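Local coordinates for protein Crov588 (Cafeteriavirus, PDB 6NYR) that is of unknown function but folds into a nearly closed ring of leucine-rich repeats of the FNIP type, which may serve as a binding scaffold, at residues L429-Q440 against L451-Q462. Sequence-based numbering, arbitrary orientation.
Sequences LVHLSFGCKFNQ and LTHLSFGHCFNQ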
ATOM      1  N   LEU A 429     -15.616 -24.917   2.430  1.00 55.86           N
ATOM      2  CA  LEU A 429     -15.253 -23.719   1.691  1.00 53.69           C
ATOM      3  C   LEU A 429     -15.835 -22.488   2.373  1.00 52.29           C
ATOM      4  O   LEU A 429     -17.025 -22.445   2.701  1.00 51.45           O
ATOM      5  CB  LEU A 429     -15.756 -23.809   0.253  1.00 54.77           C
ATOM      6  CG  LEU A 429     -15.130 -22.799  -0.712  1.00 50.49           C
ATOM      7  CD1 LEU A 429     -13.685 -23.216  -1.000  1.00 51.91           C
ATOM      8  CD2 LEU A 429     -15.921 -22.676  -1.995  1.00 49.78           C
ATOM      9  N   VAL A 430     -14.990 -21.487   2.590  1.00 53.89           N
ATOM     10  CA  VAL A 430     -15.373 -20.260   3.264  1.00 51.10           C
ATOM     11  C   VAL A 430     -15.481 -19.094   2.287  1.00 52.43           C
ATOM     12  O   VAL A 430     -16.412 -18.288   2.382  1.00 48.61           O
ATOM     13  CB  VAL A 430     -14.374 -19.937   4.398  1.00 53.14           C
ATOM     14  CG1 VAL A 430     -14.731 -18.624   5.077  1.00 56.08           C
ATOM     15  CG2 VAL A 430     -14.337 -21.073   5.410  1.00 53.87           C
ATOM     16  N   HIS A 431     -14.546 -18.991   1.344  1.00 49.15           N
ATOM     17  CA  HIS A 431     -14.508 -17.892   0.389  1.00 50.67           C
ATOM     18  C   HIS A 431     -14.610 -18.441  -1.026  1.00 47.91           C
ATOM     19  O   HIS A 431     -13.807 -19.291  -1.428  1.00 44.96           O
ATOM     20  CB  HIS A 431     -13.219 -17.071   0.532  1.00 55.12           C
ATOM     21  CG  HIS A 431     -13.222 -16.135   1.698  1.00 59.14           C
ATOM     22  ND1 HIS A 431     -12.929 -16.545   2.981  1.00 60.11           N
ATOM     23  CD2 HIS A 431     -13.479 -14.808   1.775  1.00 57.95           C
ATOM     24  CE1 HIS A 431     -13.008 -15.510   3.798  1.00 59.56           C
ATOM     25  NE2 HIS A 431     -13.345 -14.446   3.093  1.00 57.72           N
ATOM     26  N   LEU A 432     -15.590 -17.950  -1.778  1.00 45.13           N
ATOM     27  CA  LEU A 432     -15.775 -18.337  -3.169  1.00 48.22           C
ATOM     28  C   LEU A 432     -15.912 -17.078  -4.010  1.00 44.76           C
ATOM     29  O   LEU A 432     -16.747 -16.217  -3.717  1.00 45.35           O
ATOM     30  CB  LEU A 432     -17.006 -19.228  -3.339  1.00 49.99           C
ATOM     31  CG  LEU A 432     -17.309 -19.633  -4.782  1.00 49.77           C
ATOM     32  CD1 LEU A 432     -16.070 -20.247  -5.426  1.00 51.65           C
ATOM     33  CD2 LEU A 432     -18.481 -20.593  -4.847  1.00 49.50           C
ATOM     34  N   SER A 433     -15.102 -16.979  -5.057  1.00 44.44           N
ATOM     35  CA  SER A 433     -15.033 -15.780  -5.882  1.00 44.86           C
ATOM     36  C   SER A 433     -15.063 -16.191  -7.344  1.00 41.72           C
ATOM     37  O   SER A 433     -14.207 -16.963  -7.792  1.00 40.25           O
ATOM     38  CB  SER A 433     -13.770 -14.977  -5.563  1.00 48.51           C
ATOM     39  OG  SER A 433     -13.759 -13.742  -6.256  1.00 53.87           O
ATOM     40  N   PHE A 434     -16.051 -15.684  -8.078  1.00 41.50           N
ATOM     41  CA  PHE A 434     -16.179 -15.938  -9.505  1.00 45.04           C
ATOM     42  C   PHE A 434     -15.638 -14.758 -10.303  1.00 46.80           C
ATOM     43  O   PHE A 434     -15.815 -13.600  -9.917  1.00 45.92           O
ATOM     44  CB  PHE A 434     -17.638 -16.184  -9.904  1.00 46.30           C
ATOM     45  CG  PHE A 434     -18.179 -17.504  -9.448  1.00 47.48           C
ATOM     46  CD1 PHE A 434     -17.822 -18.672 -10.098  1.00 45.95           C
ATOM     47  CD2 PHE A 434     -19.053 -17.577  -8.375  1.00 46.90           C
ATOM     48  CE1 PHE A 434     -18.318 -19.886  -9.685  1.00 49.50           C
ATOM     49  CE2 PHE A 434     -19.553 -18.791  -7.957  1.00 46.76           C
ATOM     50  CZ  PHE A 434     -19.185 -19.946  -8.610  1.00 50.84           C
ATOM     51  N   GLY A 435     -14.998 -15.064 -11.430  1.00 49.15           N
ATOM     52  CA  GLY A 435     -14.392 -14.057 -12.269  1.00 46.19           C
ATOM     53  C   GLY A 435     -15.375 -13.437 -13.246  1.00 44.69           C
ATOM     54  O   GLY A 435     -16.596 -13.573 -13.138  1.00 41.76           O
ATOM     55  N   CYS A 436     -14.808 -12.740 -14.233  1.00 45.09           N
ATOM     56  CA  CYS A 436     -15.609 -11.944 -15.159  1.00 44.74           C
ATOM     57  C   CYS A 436     -16.715 -12.771 -15.804  1.00 45.21           C
ATOM     58  O   CYS A 436     -17.896 -12.409 -15.734  1.00 44.16           O
ATOM     59  CB  CYS A 436     -14.691 -11.338 -16.228  1.00 48.25           C
ATOM     60  SG  CYS A 436     -15.508 -10.347 -17.500  1.00 47.89           S
ATOM     61  N   LYS A 437     -16.353 -13.890 -16.426  1.00 45.09           N
ATOM     62  CA  LYS A 437     -17.233 -14.545 -17.379  1.00 46.32           C
ATOM     63  C   LYS A 437     -18.220 -15.540 -16.778  1.00 46.31           C
ATOM     64  O   LYS A 437     -19.121 -15.991 -17.496  1.00 46.96           O
ATOM     65  CB  LYS A 437     -16.406 -15.285 -18.439  1.00 48.94           C
ATOM     66  CG  LYS A 437     -15.642 -14.442 -19.442  1.00 51.48           C
ATOM     67  CD  LYS A 437     -16.632 -13.734 -20.357  1.00 55.73           C
ATOM     68  CE  LYS A 437     -15.961 -13.236 -21.619  1.00 59.93           C
ATOM     69  NZ  LYS A 437     -15.806 -14.423 -22.543  1.00 61.82           N
ATOM     70  N   PHE A 438     -18.091 -15.910 -15.507  1.00 46.33           N
ATOM     71  CA  PHE A 438     -18.968 -16.945 -14.977  1.00 44.75           C
ATOM     72  C   PHE A 438     -20.424 -16.498 -15.043  1.00 42.95           C
ATOM     73  O   PHE A 438     -20.778 -15.414 -14.567  1.00 39.59           O
ATOM     74  CB  PHE A 438     -18.611 -17.292 -13.536  1.00 46.69           C
ATOM     75  CG  PHE A 438     -19.511 -18.337 -12.937  1.00 47.05           C
ATOM     76  CD1 PHE A 438     -19.283 -19.682 -13.176  1.00 46.80           C
ATOM     77  CD2 PHE A 438     -20.596 -17.974 -12.157  1.00 44.88           C
ATOM     78  CE1 PHE A 438     -20.110 -20.645 -12.632  1.00 47.74           C
ATOM     79  CE2 PHE A 438     -21.426 -18.935 -11.613  1.00 45.71           C
ATOM     80  CZ  PHE A 438     -21.184 -20.268 -11.850  1.00 46.15           C
ATOM     81  N   ASN A 439     -21.270 -17.347 -15.626  1.00 46.58           N
ATOM     82  CA  ASN A 439     -22.681 -17.033 -15.814  1.00 47.86           C
ATOM     83  C   ASN A 439     -23.477 -18.311 -16.056  1.00 51.53           C
ATOM     84  O   ASN A 439     -24.186 -18.427 -17.059  1.00 51.42           O
ATOM     85  CB  ASN A 439     -22.852 -16.062 -16.983  1.00 46.79           C
ATOM     86  CG  ASN A 439     -24.256 -15.508 -17.079  1.00 45.26           C
ATOM     87  OD1 ASN A 439     -25.021 -15.560 -16.119  1.00 45.36           O
ATOM     88  ND2 ASN A 439     -24.604 -14.978 -18.242  1.00 46.11           N
ATOM     89  N   GLN A 440     -23.355 -19.274 -15.148  1.00 55.81           N
ATOM     90  CA  GLN A 440     -24.114 -20.514 -15.186  1.00 56.44           C
ATOM     91  C   GLN A 440     -25.075 -20.553 -14.003  1.00 56.06           C
ATOM     92  O   GLN A 440     -24.864 -19.908 -12.974  1.00 54.47           O
ATOM     93  CB  GLN A 440     -23.189 -21.734 -15.150  1.00 55.28           C
ATOM     94  CG  GLN A 440     -22.128 -21.759 -16.233  1.00 58.17           C
ATOM     95  CD  GLN A 440     -22.710 -21.913 -17.626  1.00 59.47           C
ATOM     96  OE1 GLN A 440     -23.807 -22.449 -17.801  1.00 62.32           O
ATOM     97  NE2 GLN A 440     -21.975 -21.445 -18.627  1.00 57.92           N
ATOM     98  N   LEU A 451     -19.917 -21.842   3.550  1.00 50.26           N
ATOM     99  CA  LEU A 451     -19.464 -20.631   2.881  1.00 50.59           C
ATOM    100  C   LEU A 451     -19.991 -19.380   3.572  1.00 51.55           C
ATOM    101  O   LEU A 451     -21.164 -19.294   3.941  1.00 52.15           O
ATOM    102  CB  LEU A 451     -19.933 -20.646   1.424  1.00 52.67           C
ATOM    103  CG  LEU A 451     -19.221 -19.762   0.409  1.00 49.62           C
ATOM    104  CD1 LEU A 451     -17.873 -20.348   0.046  1.00 50.22           C
ATOM    105  CD2 LEU A 451     -20.093 -19.578  -0.827  1.00 50.96           C
ATOM    106  N   THR A 452     -19.102 -18.401   3.749  1.00 48.98           N
ATOM    107  CA  THR A 452     -19.470 -17.105   4.302  1.00 48.99           C
ATOM    108  C   THR A 452     -19.341 -15.955   3.314  1.00 49.37           C
ATOM    109  O   THR A 452     -20.112 -14.998   3.403  1.00 49.97           O
ATOM    110  CB  THR A 452     -18.612 -16.791   5.537  1.00 53.53           C
ATOM    111  OG1 THR A 452     -17.228 -16.794   5.168  1.00 59.51           O
ATOM    112  CG2 THR A 452     -18.850 -17.820   6.633  1.00 53.47           C
ATOM    113  N   HIS A 453     -18.397 -16.016   2.378  1.00 47.38           N
ATOM    114  CA  HIS A 453     -18.181 -14.936   1.425  1.00 48.54           C
ATOM    115  C   HIS A 453     -18.406 -15.438   0.008  1.00 42.78           C
ATOM    116  O   HIS A 453     -17.785 -16.419  -0.415  1.00 43.39           O
ATOM    117  CB  HIS A 453     -16.773 -14.358   1.535  1.00 52.40           C
ATOM    118  CG  HIS A 453     -16.546 -13.547   2.769  1.00 58.02           C
ATOM    119  ND1 HIS A 453     -16.164 -12.228   2.756  1.00 58.35           N
ATOM    120  CD2 HIS A 453     -16.713 -13.868   4.063  1.00 59.34           C
ATOM    121  CE1 HIS A 453     -16.036 -11.795   4.001  1.00 58.28           C
ATOM    122  NE2 HIS A 453     -16.323 -12.790   4.813  1.00 59.40           N
ATOM    123  N   LEU A 454     -19.277 -14.750  -0.725  1.00 42.09           N
ATOM    124  CA  LEU A 454     -19.566 -15.077  -2.116  1.00 41.63           C
ATOM    125  C   LEU A 454     -19.600 -13.790  -2.922  1.00 42.39           C
ATOM    126  O   LEU A 454     -20.300 -12.842  -2.553  1.00 42.68           O
ATOM    127  CB  LEU A 454     -20.895 -15.824  -2.245  1.00 41.10           C
ATOM    128  CG  LEU A 454     -21.396 -16.129  -3.654  1.00 39.60           C
ATOM    129  CD1 LEU A 454     -20.430 -17.013  -4.418  1.00 39.94           C
ATOM    130  CD2 LEU A 454     -22.778 -16.777  -3.583  1.00 40.13           C
ATOM    131  N   SER A 455     -18.853 -13.760  -4.022  1.00 45.23           N
ATOM    132  CA  SER A 455     -18.824 -12.601  -4.902  1.00 46.07           C
ATOM    133  C   SER A 455     -18.838 -13.078  -6.345  1.00 44.47           C
ATOM    134  O   SER A 455     -18.182 -14.066  -6.687  1.00 43.07           O
ATOM    135  CB  SER A 455     -17.590 -11.731  -4.646  1.00 46.82           C
ATOM    136  OG  SER A 455     -16.433 -12.321  -5.204  1.00 51.32           O
ATOM    137  N   PHE A 456     -19.574 -12.357  -7.186  1.00 43.37           N
ATOM    138  CA  PHE A 456     -19.706 -12.672  -8.598  1.00 45.48           C
ATOM    139  C   PHE A 456     -19.062 -11.582  -9.443  1.00 45.22           C
ATOM    140  O   PHE A 456     -18.925 -10.431  -9.019  1.00 42.75           O
ATOM    141  CB  PHE A 456     -21.180 -12.828  -8.996  1.00 46.03           C
ATOM    142  CG  PHE A 456     -21.846 -14.035  -8.405  1.00 46.35           C
ATOM    143  CD1 PHE A 456     -22.450 -13.971  -7.161  1.00 50.31           C
ATOM    144  CD2 PHE A 456     -21.888 -15.230  -9.103  1.00 46.76           C
ATOM    145  CE1 PHE A 456     -23.069 -15.086  -6.619  1.00 51.66           C
ATOM    146  CE2 PHE A 456     -22.505 -16.339  -8.569  1.00 48.19           C
ATOM    147  CZ  PHE A 456     -23.095 -16.268  -7.324  1.00 49.56           C
ATOM    148  N   GLY A 457     -18.674 -11.962 -10.658  1.00 46.22           N
ATOM    149  CA  GLY A 457     -18.018 -11.063 -11.581  1.00 43.87           C
ATOM    150  C   GLY A 457     -18.981 -10.361 -12.518  1.00 40.26           C
ATOM    151  O   GLY A 457     -20.195 -10.333 -12.305  1.00 37.33           O
ATOM    152  N   HIS A 458     -18.418  -9.809 -13.597  1.00 44.78           N
ATOM    153  CA  HIS A 458     -19.177  -8.917 -14.467  1.00 41.26           C
ATOM    154  C   HIS A 458     -20.412  -9.595 -15.041  1.00 42.10           C
ATOM    155  O   HIS A 458     -21.488  -8.986 -15.091  1.00 45.54           O
ATOM    156  CB  HIS A 458     -18.277  -8.420 -15.600  1.00 41.69           C
ATOM    157  CG  HIS A 458     -18.893  -7.353 -16.448  1.00 41.19           C
ATOM    158  ND1 HIS A 458     -18.557  -6.021 -16.333  1.00 40.65           N
ATOM    159  CD2 HIS A 458     -19.816  -7.423 -17.438  1.00 41.29           C
ATOM    160  CE1 HIS A 458     -19.246  -5.317 -17.213  1.00 40.90           C
ATOM    161  NE2 HIS A 458     -20.020  -6.144 -17.895  1.00 41.37           N
ATOM    162  N   CYS A 459     -20.292 -10.858 -15.453  1.00 40.18           N
ATOM    163  CA  CYS A 459     -21.292 -11.442 -16.333  1.00 42.57           C
ATOM    164  C   CYS A 459     -22.429 -12.154 -15.612  1.00 42.73           C
ATOM    165  O   CYS A 459     -23.503 -12.321 -16.204  1.00 44.36           O
ATOM    166  CB  CYS A 459     -20.642 -12.452 -17.291  1.00 46.22           C
ATOM    167  SG  CYS A 459     -19.525 -11.765 -18.527  1.00 41.10           S
ATOM    168  N   PHE A 460     -22.232 -12.590 -14.373  1.00 41.20           N
ATOM    169  CA  PHE A 460     -23.254 -13.395 -13.719  1.00 44.79           C
ATOM    170  C   PHE A 460     -24.596 -12.671 -13.713  1.00 46.42           C
ATOM    171  O   PHE A 460     -24.706 -11.546 -13.214  1.00 45.22           O
ATOM    172  CB  PHE A 460     -22.850 -13.733 -12.287  1.00 42.45           C
ATOM    173  CG  PHE A 460     -23.863 -14.580 -11.579  1.00 43.60           C
ATOM    174  CD1 PHE A 460     -23.986 -15.924 -11.889  1.00 47.12           C
ATOM    175  CD2 PHE A 460     -24.703 -14.037 -10.625  1.00 46.53           C
ATOM    176  CE1 PHE A 460     -24.922 -16.710 -11.254  1.00 51.41           C
ATOM    177  CE2 PHE A 460     -25.641 -14.825  -9.983  1.00 49.06           C
ATOM    178  CZ  PHE A 460     -25.749 -16.158 -10.300  1.00 51.46           C
ATOM    179  N   ASN A 461     -25.618 -13.326 -14.258  1.00 50.82           N
ATOM    180  CA  ASN A 461     -26.950 -12.736 -14.344  1.00 50.36           C
ATOM    181  C   ASN A 461     -27.999 -13.848 -14.381  1.00 51.54           C
ATOM    182  O   ASN A 461     -28.905 -13.854 -15.217  1.00 50.28           O
ATOM    183  CB  ASN A 461     -27.054 -11.821 -15.565  1.00 49.20           C
ATOM    184  CG  ASN A 461     -28.347 -11.035 -15.601  1.00 47.23           C
ATOM    185  OD1 ASN A 461     -28.981 -10.816 -14.572  1.00 46.05           O
ATOM    186  ND2 ASN A 461     -28.745 -10.607 -16.792  1.00 48.57           N
ATOM    187  N   GLN A 462     -27.893 -14.794 -13.452  1.00 55.30           N
ATOM    188  CA  GLN A 462     -28.840 -15.890 -13.332  1.00 55.50           C
ATOM    189  C   GLN A 462     -29.712 -15.696 -12.098  1.00 57.73           C
ATOM    190  O   GLN A 462     -29.321 -15.028 -11.135  1.00 56.20           O
ATOM    191  CB  GLN A 462     -28.126 -17.243 -13.240  1.00 55.92           C
ATOM    192  CG  GLN A 462     -27.255 -17.598 -14.433  1.00 57.61           C
ATOM    193  CD  GLN A 462     -28.047 -17.728 -15.718  1.00 59.84           C
ATOM    194  OE1 GLN A 462     -29.227 -18.082 -15.704  1.00 61.94           O
ATOM    195  NE2 GLN A 462     -27.394 -17.451 -16.840  1.00 59.14           N
TER
HETATM  196  O   HOH W   1     -15.512 -11.475  -8.063  1.00 40.10           O
HETATM  197  O   HOH W   2     -19.133 -13.485 -13.026  1.00 32.61           O
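L451 sets its methyl CD1 3.7 Å from L429 CD2, and the same methyl touches CB of L432, so one methyl meets both leucines of the neighbouring segment. The carbonyl of V430 then receives two backbone donors: T452 N in the carbonyl plane, on a lone pair, and H453 N almost straight on, with an N-H...O angle of 170°. On the face of the strands bearing the histidines and serines, H431 and H453 lie side by side, their ring planes inclined at 31°; H431 NE2 sits 3.3 Å above the centre of the H453 ring. The parallel ladder continues as H453 O accepts from L432 N, S455 N reaches L432 O, and F434 N bonds to S455 O at 3.0 Å. L454, on the other face, points into the interior of the solenoid alongside L432 and brings CD1 to the edge of the F434 ring.

Beyond the strand, a water bonded to F434 O also meets S455 OG. The F456 ring runs nearly parallel to that of F434 but is slid aside, with F456 CE2 3.7 Å from F434 CD2. C459 N bonds to C436 O, while C459 SG rests against K437 CA. F460, its CG anti to the backbone N (chi1 -179°), turns into the same interior beside F438, continuing the file of phenylalanines. N439 OD1 is gripped from opposite faces of its amide plane by N461 N at 3.0 Å and Q462 NE2 at 3.1 Å. N461 OD1 passes the same pattern on to N483 and Q484, just as N439 N and Q440 NE2 bind N417 OD1, giving a run of asparagines 22 residues apart, the spacing of these FNIP-type repeats. Parallel strands backed by buried leucines and phenylalanines mark a leucine-rich repeat solenoid, here curved into a ring.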